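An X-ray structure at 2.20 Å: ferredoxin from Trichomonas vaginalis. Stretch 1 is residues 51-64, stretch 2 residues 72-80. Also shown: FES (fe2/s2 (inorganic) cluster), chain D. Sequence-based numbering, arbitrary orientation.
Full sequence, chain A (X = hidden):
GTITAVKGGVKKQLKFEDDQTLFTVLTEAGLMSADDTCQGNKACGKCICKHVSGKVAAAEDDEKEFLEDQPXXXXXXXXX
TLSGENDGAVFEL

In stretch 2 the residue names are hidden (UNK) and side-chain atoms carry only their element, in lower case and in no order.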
ATOM      1  N   HIS A  51      -2.909  -1.900   6.356  1.00 27.86           N
ATOM      2  CA  HIS A  51      -4.280  -1.675   5.930  1.00 27.84           C
ATOM      3  C   HIS A  51      -5.140  -1.602   7.192  1.00 28.94           C
ATOM      4  O   HIS A  51      -5.321  -2.605   7.886  1.00 27.56           O
ATOM      5  CB  HIS A  51      -4.752  -2.820   5.031  1.00 30.39           C
ATOM      6  CG  HIS A  51      -6.213  -2.768   4.696  1.00 32.82           C
ATOM      7  ND1 HIS A  51      -6.942  -3.895   4.380  1.00 32.15           N
ATOM      8  CD2 HIS A  51      -7.073  -1.727   4.614  1.00 33.23           C
ATOM      9  CE1 HIS A  51      -8.188  -3.548   4.117  1.00 36.33           C
ATOM     10  NE2 HIS A  51      -8.295  -2.237   4.252  1.00 33.57           N
ATOM     11  N   VAL A  52      -5.659  -0.412   7.496  1.00 31.14           N
ATOM     12  CA  VAL A  52      -6.482  -0.225   8.689  1.00 31.63           C
ATOM     13  C   VAL A  52      -7.977  -0.046   8.455  1.00 30.75           C
ATOM     14  O   VAL A  52      -8.763  -0.238   9.379  1.00 31.32           O
ATOM     15  CB  VAL A  52      -6.006   0.964   9.542  1.00 35.87           C
ATOM     16  CG1 VAL A  52      -4.617   0.667  10.097  1.00 39.80           C
ATOM     17  CG2 VAL A  52      -6.027   2.250   8.722  1.00 34.58           C
ATOM     18  N   SER A  53      -8.378   0.320   7.243  1.00 28.44           N
ATOM     19  CA  SER A  53      -9.797   0.480   6.964  1.00 29.01           C
ATOM     20  C   SER A  53     -10.081   0.333   5.495  1.00 29.03           C
ATOM     21  O   SER A  53      -9.193   0.508   4.662  1.00 32.08           O
ATOM     22  CB  SER A  53     -10.303   1.851   7.416  1.00 31.04           C
ATOM     23  OG  SER A  53      -9.731   2.250   8.647  1.00 36.64           O
ATOM     24  N   GLY A  54     -11.328   0.014   5.178  1.00 28.90           N
ATOM     25  CA  GLY A  54     -11.718  -0.126   3.788  1.00 31.38           C
ATOM     26  C   GLY A  54     -11.530  -1.500   3.175  1.00 33.02           C
ATOM     27  O   GLY A  54     -10.883  -2.378   3.742  1.00 34.04           O
ATOM     28  N   LYS A  55     -12.102  -1.676   1.993  1.00 34.10           N
ATOM     29  CA  LYS A  55     -12.018  -2.935   1.286  1.00 35.97           C
ATOM     30  C   LYS A  55     -10.756  -3.047   0.456  1.00 35.46           C
ATOM     31  O   LYS A  55     -10.464  -2.185  -0.376  1.00 36.27           O
ATOM     32  CB  LYS A  55     -13.225  -3.105   0.366  1.00 39.89           C
ATOM     33  CG  LYS A  55     -14.510  -3.466   1.080  1.00 45.89           C
ATOM     34  CD  LYS A  55     -15.719  -3.006   0.275  1.00 50.80           C
ATOM     35  CE  LYS A  55     -16.894  -2.649   1.185  1.00 54.38           C
ATOM     36  NZ  LYS A  55     -16.476  -2.430   2.607  1.00 56.13           N
ATOM     37  N   VAL A  56     -10.012  -4.120   0.692  1.00 34.35           N
ATOM     38  CA  VAL A  56      -8.801  -4.391  -0.062  1.00 33.35           C
ATOM     39  C   VAL A  56      -8.702  -5.896  -0.221  1.00 34.01           C
ATOM     40  O   VAL A  56      -8.764  -6.641   0.764  1.00 33.64           O
ATOM     41  CB  VAL A  56      -7.541  -3.874   0.641  1.00 30.63           C
ATOM     42  CG1 VAL A  56      -6.330  -4.199  -0.209  1.00 25.99           C
ATOM     43  CG2 VAL A  56      -7.643  -2.364   0.850  1.00 28.45           C
ATOM     44  N   ALA A  57      -8.565  -6.330  -1.474  1.00 34.04           N
ATOM     45  CA  ALA A  57      -8.471  -7.743  -1.815  1.00 30.63           C
ATOM     46  C   ALA A  57      -7.395  -8.446  -0.992  1.00 29.88           C
ATOM     47  O   ALA A  57      -6.299  -7.913  -0.796  1.00 29.80           O
ATOM     48  CB  ALA A  57      -8.197  -7.892  -3.300  1.00 28.59           C
ATOM     49  N   ALA A  58      -7.730  -9.637  -0.500  1.00 30.14           N
ATOM     50  CA  ALA A  58      -6.814 -10.433   0.315  1.00 27.44           C
ATOM     51  C   ALA A  58      -5.499 -10.646  -0.407  1.00 24.91           C
ATOM     52  O   ALA A  58      -5.443 -10.702  -1.632  1.00 23.69           O
ATOM     53  CB  ALA A  58      -7.445 -11.764   0.662  1.00 27.70           C
ATOM     54  N   ALA A  59      -4.436 -10.756   0.369  1.00 25.34           N
ATOM     55  CA  ALA A  59      -3.115 -10.936  -0.195  1.00 29.73           C
ATOM     56  C   ALA A  59      -2.921 -12.327  -0.796  1.00 32.72           C
ATOM     57  O   ALA A  59      -3.410 -13.319  -0.259  1.00 31.77           O
ATOM     58  CB  ALA A  59      -2.069 -10.678   0.883  1.00 29.09           C
ATOM     59  N   GLU A  60      -2.206 -12.386  -1.918  1.00 35.80           N
ATOM     60  CA  GLU A  60      -1.918 -13.655  -2.577  1.00 37.77           C
ATOM     61  C   GLU A  60      -0.753 -14.313  -1.868  1.00 38.61           C
ATOM     62  O   GLU A  60      -0.061 -13.678  -1.070  1.00 38.71           O
ATOM     63  CB  GLU A  60      -1.531 -13.443  -4.032  1.00 39.63           C
ATOM     64  CG  GLU A  60      -2.318 -12.362  -4.712  1.00 44.96           C
ATOM     65  CD  GLU A  60      -3.633 -12.866  -5.257  1.00 46.36           C
ATOM     66  OE1 GLU A  60      -4.313 -13.633  -4.542  1.00 49.06           O
ATOM     67  OE2 GLU A  60      -3.982 -12.495  -6.401  1.00 49.39           O
ATOM     68  N   ASP A  61      -0.538 -15.587  -2.189  1.00 40.94           N
ATOM     69  CA  ASP A  61       0.525 -16.402  -1.596  1.00 41.51           C
ATOM     70  C   ASP A  61       1.900 -15.759  -1.676  1.00 39.41           C
ATOM     71  O   ASP A  61       2.652 -15.747  -0.704  1.00 38.46           O
ATOM     72  CB  ASP A  61       0.593 -17.779  -2.283  1.00 44.35           C
ATOM     73  CG  ASP A  61      -0.666 -18.616  -2.078  1.00 46.06           C
ATOM     74  OD1 ASP A  61      -1.265 -18.567  -0.979  1.00 46.80           O
ATOM     75  OD2 ASP A  61      -1.051 -19.333  -3.028  1.00 48.66           O
ATOM     76  N   ASP A  62       2.230 -15.239  -2.848  1.00 39.01           N
ATOM     77  CA  ASP A  62       3.528 -14.613  -3.043  1.00 40.84           C
ATOM     78  C   ASP A  62       3.748 -13.421  -2.104  1.00 38.70           C
ATOM     79  O   ASP A  62       4.840 -13.239  -1.560  1.00 38.11           O
ATOM     80  CB  ASP A  62       3.672 -14.186  -4.511  1.00 44.03           C
ATOM     81  CG  ASP A  62       4.253 -15.299  -5.390  1.00 48.17           C
ATOM     82  OD1 ASP A  62       4.660 -15.012  -6.541  1.00 48.82           O
ATOM     83  OD2 ASP A  62       4.306 -16.464  -4.927  1.00 49.60           O
ATOM     84  N   GLU A  63       2.711 -12.613  -1.912  1.00 36.46           N
ATOM     85  CA  GLU A  63       2.827 -11.460  -1.031  1.00 33.81           C
ATOM     86  C   GLU A  63       2.916 -11.915   0.416  1.00 33.02           C
ATOM     87  O   GLU A  63       3.724 -11.394   1.189  1.00 32.92           O
ATOM     88  CB  GLU A  63       1.627 -10.528  -1.197  1.00 32.33           C
ATOM     89  CG  GLU A  63       1.706  -9.311  -0.291  1.00 30.49           C
ATOM     90  CD  GLU A  63       0.411  -8.534  -0.227  1.00 31.69           C
ATOM     91  OE1 GLU A  63       0.213  -7.804   0.768  1.00 31.51           O
ATOM     92  OE2 GLU A  63      -0.406  -8.650  -1.166  1.00 32.51           O
ATOM     93  N   LYS A  64       2.080 -12.891   0.765  1.00 32.88           N
ATOM     94  CA  LYS A  64       2.025 -13.444   2.117  1.00 33.80           C
ATOM     95  C   LYS A  64       3.385 -13.922   2.590  1.00 33.75           C
ATOM     96  O   LYS A  64       3.662 -13.953   3.790  1.00 34.62           O
ATOM     97  CB  LYS A  64       1.039 -14.613   2.171  1.00 34.22           C
ATOM     98  CG  LYS A  64      -0.401 -14.227   1.901  1.00 36.99           C
ATOM     99  CD  LYS A  64      -1.340 -14.980   2.823  1.00 37.19           C
ATOM    100  CE  LYS A  64      -2.555 -14.133   3.198  1.00 41.34           C
ATOM    101  NZ  LYS A  64      -3.571 -14.028   2.097  1.00 41.63           N
ATOM    102  N   UNK A  72       0.041  -8.374  11.746  1.00 24.24           N
ATOM    103  CA  UNK A  72      -1.160  -8.961  11.173  1.00 24.60           C
ATOM    104  C   UNK A  72      -1.811  -8.188  10.036  1.00 25.80           C
ATOM    105  O   UNK A  72      -2.383  -8.779   9.121  1.00 23.64           O
ATOM    106  c   UNK A  72      -2.168  -9.180  12.272  1.00 26.35           C
ATOM    107  N   UNK A  73      -1.725  -6.865  10.090  1.00 27.89           N
ATOM    108  CA  UNK A  73      -2.358  -6.027   9.076  1.00 29.20           C
ATOM    109  C   UNK A  73      -1.401  -5.437   8.054  1.00 27.45           C
ATOM    110  O   UNK A  73      -1.747  -4.503   7.333  1.00 26.44           O
ATOM    111  c   UNK A  73      -2.376  -4.244  10.895  1.00 40.05           C
ATOM    112  c   UNK A  73      -3.146  -4.905   9.755  1.00 34.63           C
ATOM    113  n   UNK A  73      -2.893  -3.110  11.362  1.00 43.67           N
ATOM    114  o   UNK A  73      -1.336  -4.742  11.357  1.00 40.69           O
ATOM    115  N   UNK A  74      -0.202  -5.998   7.983  1.00 25.39           N
ATOM    116  CA  UNK A  74       0.801  -5.530   7.041  1.00 22.27           C
ATOM    117  C   UNK A  74       0.470  -5.996   5.636  1.00 21.32           C
ATOM    118  O   UNK A  74      -0.065  -7.077   5.448  1.00 22.92           O
ATOM    119  c   UNK A  74       2.173  -6.054   7.443  1.00 20.28           C
ATOM    120  N   UNK A  75       0.792  -5.169   4.653  1.00 21.07           N
ATOM    121  CA  UNK A  75       0.570  -5.497   3.257  1.00 20.20           C
ATOM    122  C   UNK A  75       1.695  -4.845   2.444  1.00 23.39           C
ATOM    123  O   UNK A  75       2.362  -3.927   2.921  1.00 23.12           O
ATOM    124  n   UNK A  75      -2.233  -7.090   1.527  1.00 15.16           N
ATOM    125  n   UNK A  75      -4.512  -6.934   1.309  1.00 18.26           N
ATOM    126  c   UNK A  75      -2.258  -6.993   2.978  1.00 19.70           C
ATOM    127  c   UNK A  75      -0.781  -4.955   2.787  1.00 20.42           C
ATOM    128  n   UNK A  75      -3.197  -7.144  -0.563  1.00 18.54           N
ATOM    129  c   UNK A  75      -3.313  -7.057   0.759  1.00 18.81           C
ATOM    130  c   UNK A  75      -1.993  -5.568   3.465  1.00 21.94           C
ATOM    131  N   UNK A  76       1.913  -5.337   1.227  1.00 23.75           N
ATOM    132  CA  UNK A  76       2.922  -4.776   0.339  1.00 23.38           C
ATOM    133  C   UNK A  76       2.177  -3.760  -0.512  1.00 23.32           C
ATOM    134  O   UNK A  76       1.264  -4.119  -1.247  1.00 24.22           O
ATOM    135  c   UNK A  76       5.018  -7.705  -1.184  1.00 20.12           C
ATOM    136  c   UNK A  76       3.502  -5.852  -0.582  1.00 23.30           C
ATOM    137  c   UNK A  76       5.570  -6.269   0.792  1.00 19.62           C
ATOM    138  c   UNK A  76       4.452  -6.912  -0.017  1.00 22.28           C
ATOM    139  N   UNK A  77       2.559  -2.495  -0.417  1.00 24.77           N
ATOM    140  CA  UNK A  77       1.894  -1.455  -1.181  1.00 22.13           C
ATOM    141  C   UNK A  77       1.862  -1.753  -2.673  1.00 22.59           C
ATOM    142  O   UNK A  77       0.865  -1.477  -3.332  1.00 24.21           O
ATOM    143  c   UNK A  77       2.571  -0.120  -0.926  1.00 23.79           C
ATOM    144  N   UNK A  78       2.933  -2.319  -3.222  1.00 24.03           N
ATOM    145  CA  UNK A  78       2.944  -2.602  -4.655  1.00 26.67           C
ATOM    146  C   UNK A  78       2.117  -3.835  -5.056  1.00 28.86           C
ATOM    147  O   UNK A  78       1.881  -4.078  -6.246  1.00 29.29           O
ATOM    148  s   UNK A  78       5.300  -4.116  -4.486  1.00 34.56           S
ATOM    149  c   UNK A  78       4.378  -2.740  -5.173  1.00 28.40           C
ATOM    150  N   UNK A  79       1.663  -4.600  -4.065  1.00 29.34           N
ATOM    151  CA  UNK A  79       0.851  -5.784  -4.320  1.00 27.76           C
ATOM    152  C   UNK A  79      -0.624  -5.395  -4.417  1.00 29.94           C
ATOM    153  O   UNK A  79      -1.467  -6.193  -4.827  1.00 31.34           O
ATOM    154  c   UNK A  79       1.044  -6.784  -3.204  1.00 25.36           C
ATOM    155  N   UNK A  80      -0.930  -4.157  -4.035  1.00 29.54           N
ATOM    156  CA  UNK A  80      -2.297  -3.657  -4.054  1.00 25.27           C
ATOM    157  C   UNK A  80      -2.565  -2.772  -5.259  1.00 27.32           C
ATOM    158  O   UNK A  80      -2.020  -1.677  -5.370  1.00 29.14           O
ATOM    159  c   UNK A  80      -2.585  -2.870  -2.774  1.00 22.54           C
ATOM    160  c   UNK A  80      -3.969  -2.258  -2.834  1.00 24.41           C
ATOM    161  c   UNK A  80      -2.467  -3.803  -1.572  1.00 17.60           C
ATOM    162  c   UNK A  80      -2.362  -3.102  -0.263  1.00 16.13           C
TER
HETATM  163 FE1  FES D  94       9.627  -4.336  -3.700  1.00 29.89          FE
HETATM  164 FE2  FES D  94       7.027  -3.734  -3.154  1.00 32.50          FE
HETATM  165  S1  FES D  94       8.076  -5.669  -2.763  1.00 33.00           S
HETATM  166  S2  FES D  94       8.573  -2.379  -4.093  1.00 30.45           S
HETATM  167  O   HOH W   1      -5.803  -6.317   3.779  1.00 31.62           O

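Position 72 has one side-chain carbon. It lies out of reach of stretch 1. A lone CB means alanine: Ala72.

Position 73 has two side-chain carbons, the second carrying one oxygen and one nitrogen. The backbone O accepts a hydrogen bond from His51 N at 3.0 Å. The side chain points toward stretch 1, and its nitrogen is 4.3 Å from Val52 CG1. A short chain ending in an amide is asparagine: Asn73.

Position 74 again has a single carbon. It points away from stretch 1 and is buried. This is Ala74.

Position 75 has three carbons, a nitrogen, and then a carbon carrying two more nitrogens. That planar end is a guanidinium. It reaches Glu63 and the backbone O of Ala57, and the CB of Ala59 lies over one of its faces. The residue is Arg75. Its NE meets Glu63 OE1 at 2.7 Å in a salt bridge, and its NH2 bonds to Glu63 OE2 at 3.2 Å. NH1 donates to Ala57 O at 2.9 Å, and NH2 makes a weak bond to the same O at 3.2 Å. Water 1 links NH1 (2.9 Å) to His51 ND1 (2.7 Å).

Position 76 has four carbons, forked at the second. Its backbone N donates to Glu63 OE1 at 3.0 Å. The fork lies 3.7 Å from Glu63 CG. Forking one carbon beyond CB means leucine: Leu76. Its CD1 is 4.0 Å from S1 of the FES cluster.

Position 77 has one carbon, pointing away from stretch 1. This is Ala77.

Position 78 has one carbon and one sulfur. The sulfur is 2.2 Å from FES FE2, a bonding distance. The residue is Cys78, a ligand of the cluster, as expected in a ferredoxin.

Position 79 has one carbon, directed at stretch 1. This CB is 3.1 Å from Glu63 OE2. It is Ala79.

Position 80 has four carbons, forked at the first, with one arm two carbons long. The short arm is 4.0 Å from Val56 CG1. This is Ile80.

The contact centres on Glu63 and Arg75. Glu63 is buried, so its carboxylate needs partners, and OE1 takes both Arg75 NE and Leu76 N. This ties the helix of stretch 1 to the strand of stretch 2. Arg75 in turn holds the loop through Ala57 O. The bond from His51 N to Asn73 O joins the backbones at another point, while Val56 and Ile80 add an apolar contact. Cys78 makes no contact with stretch 1 and binds the cluster instead.

Stretch 2, residues 72-80: ANARLACAI
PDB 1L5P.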